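Local coordinates for universal stress protein (Archaeoglobus fulgidus, PDB 3LOQ) that binds AMP and belongs to the universal stress protein A family, though its cellular role has not been established, at residues 145-150 against 267-272. Residues are numbered along the deposited sequence; the frame is centred on the assembly and turned at random.
Sequences VSEGVL and TMILGS. With AMP (adenosine monophosphate), chain C.
Glu-147 meets Met-268 (selenomethionine) and Ile-269 obliquely. Its OE1 lies 3.5 Å from SE of Met-268, while its CG rests 3.9 Å from CG1 of Ile-269; the chain, bent at chi2 (-62°), lays CB and CG against Ile-269 and turns OE1 to the selenium. Met-268 runs extended as far as SE, with CG anti to the backbone N (chi1 -170°); only the last bond bends, bringing CE 3.8 Å from the backbone O of Leu-150. No hydrogen bond links the segments, whose helix axes approach to 10.6 Å at 114°; contact is by van der Waals approach. At the N-terminal start of helix 145-152, Ser-146 grips AMP O1P twice, through N and through OG at 2.6 Å, and Val-145 N donates to AMP O2P at 2.9 Å. CG2 of Val-145 touches adenine C8 at 3.4 Å and CG1 touches ribose O4'; an alanine here, without CG1 and CG2, would probably open a gap beside ribose and adenine. This helix N-terminus holding a phosphate, after a G-2X-G-9X-G(S/T) sequence, is consistent with the nucleotide site of ATP-binding-type universal stress proteins, occupied here by AMP; the second half repeats that sequence, ending at Gly-271 and the N-cap Ser-272.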
loop_
_atom_site.group_PDB
_atom_site.type_symbol
_atom_site.label_atom_id
_atom_site.label_comp_id
_atom_site.label_asym_id
_atom_site.label_seq_id
_atom_site.Cartn_x
_atom_site.Cartn_y
_atom_site.Cartn_z
ATOM N N VAL A 145 12.913 1.857 3.059
ATOM C CA VAL A 145 12.067 3.039 3.034
ATOM C C VAL A 145 10.602 2.645 3.128
ATOM O O VAL A 145 9.821 3.320 3.804
ATOM C CB VAL A 145 12.322 3.895 1.774
ATOM C CG1 VAL A 145 11.356 5.070 1.715
ATOM C CG2 VAL A 145 13.785 4.393 1.772
ATOM N N SER A 146 10.235 1.530 2.501
ATOM C CA SER A 146 8.835 1.118 2.510
ATOM C C SER A 146 8.418 0.667 3.907
ATOM O O SER A 146 7.318 0.993 4.360
ATOM C CB SER A 146 8.531 0.047 1.442
ATOM O OG SER A 146 9.103 -1.217 1.748
ATOM N N GLU A 147 9.291 -0.047 4.612
ATOM C CA GLU A 147 8.964 -0.415 5.993
ATOM C C GLU A 147 8.889 0.800 6.922
ATOM O O GLU A 147 8.003 0.884 7.771
ATOM C CB GLU A 147 9.923 -1.475 6.542
ATOM C CG GLU A 147 9.638 -2.878 6.004
ATOM C CD GLU A 147 8.255 -3.409 6.389
ATOM O OE1 GLU A 147 7.960 -3.456 7.609
ATOM O OE2 GLU A 147 7.475 -3.795 5.471
ATOM N N GLY A 148 9.814 1.741 6.759
ATOM C CA GLY A 148 9.780 2.978 7.524
ATOM C C GLY A 148 8.451 3.705 7.331
ATOM O O GLY A 148 7.796 4.065 8.303
ATOM N N VAL A 149 8.063 3.925 6.077
ATOM C CA VAL A 149 6.803 4.589 5.755
ATOM C C VAL A 149 5.626 3.809 6.340
ATOM O O VAL A 149 4.738 4.389 6.964
ATOM C CB VAL A 149 6.619 4.755 4.213
ATOM C CG1 VAL A 149 5.206 5.284 3.853
ATOM C CG2 VAL A 149 7.664 5.677 3.669
ATOM N N LEU A 150 5.639 2.492 6.154
ATOM C CA LEU A 150 4.559 1.643 6.634
ATOM C C LEU A 150 4.445 1.752 8.136
ATOM O O LEU A 150 3.354 1.679 8.697
ATOM C CB LEU A 150 4.811 0.187 6.258
ATOM C CG LEU A 150 4.299 -0.225 4.882
ATOM C CD1 LEU A 150 5.044 -1.459 4.373
ATOM C CD2 LEU A 150 2.800 -0.468 4.928
ATOM N N THR A 267 11.105 -4.162 14.990
ATOM C CA THR A 267 10.152 -5.142 15.470
ATOM C C THR A 267 9.135 -5.482 14.375
ATOM O O THR A 267 8.678 -6.617 14.236
ATOM C CB THR A 267 9.459 -4.559 16.698
ATOM O OG1 THR A 267 10.255 -4.867 17.851
ATOM C CG2 THR A 267 8.084 -5.118 16.862
HETATM N N MSE A 268 8.785 -4.487 13.584
HETATM C CA MSE A 268 7.829 -4.721 12.521
HETATM C C MSE A 268 8.451 -5.650 11.481
HETATM O O MSE A 268 7.824 -6.621 11.047
HETATM C CB MSE A 268 7.424 -3.397 11.887
HETATM C CG MSE A 268 6.241 -3.519 10.936
HETATM SE SE MSE A 268 5.961 -1.858 9.956
HETATM C CE MSE A 268 4.052 -1.656 10.335
ATOM N N ILE A 269 9.696 -5.359 11.106
ATOM C CA ILE A 269 10.401 -6.141 10.087
ATOM C C ILE A 269 10.580 -7.583 10.527
ATOM O O ILE A 269 10.331 -8.519 9.764
ATOM C CB ILE A 269 11.788 -5.548 9.788
ATOM C CG1 ILE A 269 11.637 -4.261 8.993
ATOM C CG2 ILE A 269 12.619 -6.527 9.004
ATOM C CD1 ILE A 269 12.837 -3.320 9.111
ATOM N N LEU A 270 10.999 -7.744 11.776
ATOM C CA LEU A 270 11.356 -9.040 12.328
ATOM C C LEU A 270 10.144 -9.947 12.420
ATOM O O LEU A 270 10.204 -11.118 12.030
ATOM C CB LEU A 270 11.950 -8.855 13.724
ATOM C CG LEU A 270 13.351 -9.365 14.048
ATOM C CD1 LEU A 270 14.140 -9.648 12.800
ATOM C CD2 LEU A 270 14.071 -8.356 14.925
ATOM N N GLY A 271 9.038 -9.418 12.938
ATOM C CA GLY A 271 7.923 -10.286 13.257
ATOM C C GLY A 271 6.517 -9.871 12.853
ATOM O O GLY A 271 5.562 -10.515 13.261
ATOM N N SER A 272 6.352 -8.814 12.072
ATOM C CA SER A 272 4.984 -8.438 11.724
ATOM C C SER A 272 4.403 -9.345 10.636
ATOM O O SER A 272 5.124 -9.907 9.818
ATOM C CB SER A 272 4.873 -6.962 11.325
ATOM O OG SER A 272 5.287 -6.727 9.988
HETATM P P AMP C . 12.397 -0.291 0.091
HETATM O O1P AMP C . 11.609 -0.856 1.244
HETATM O O2P AMP C . 13.459 0.738 0.435
HETATM O O3P AMP C . 12.851 -1.343 -0.893
HETATM O "O5'" AMP C . 11.300 0.573 -0.719
HETATM C "C5'" AMP C . 11.685 1.174 -1.952
HETATM C "C4'" AMP C . 10.736 2.319 -2.191
HETATM O "O4'" AMP C . 11.013 3.380 -1.276
HETATM C "C3'" AMP C . 10.960 2.950 -3.539
HETATM O "O3'" AMP C . 10.193 2.255 -4.502
HETATM C "C2'" AMP C . 10.418 4.341 -3.332
HETATM O "O2'" AMP C . 9.000 4.249 -3.453
HETATM C "C1'" AMP C . 10.754 4.646 -1.888
HETATM N N9 AMP C . 11.999 5.444 -1.866
HETATM C C8 AMP C . 13.225 4.970 -1.569
HETATM N N7 AMP C . 14.158 5.955 -1.644
HETATM C C5 AMP C . 13.514 7.087 -2.000
HETATM C C6 AMP C . 13.894 8.486 -2.256
HETATM N N6 AMP C . 15.179 8.883 -2.137
HETATM N N1 AMP C . 12.925 9.351 -2.600
HETATM C C2 AMP C . 11.640 8.971 -2.714
HETATM N N3 AMP C . 11.221 7.720 -2.494
HETATM C C4 AMP C . 12.095 6.751 -2.134
#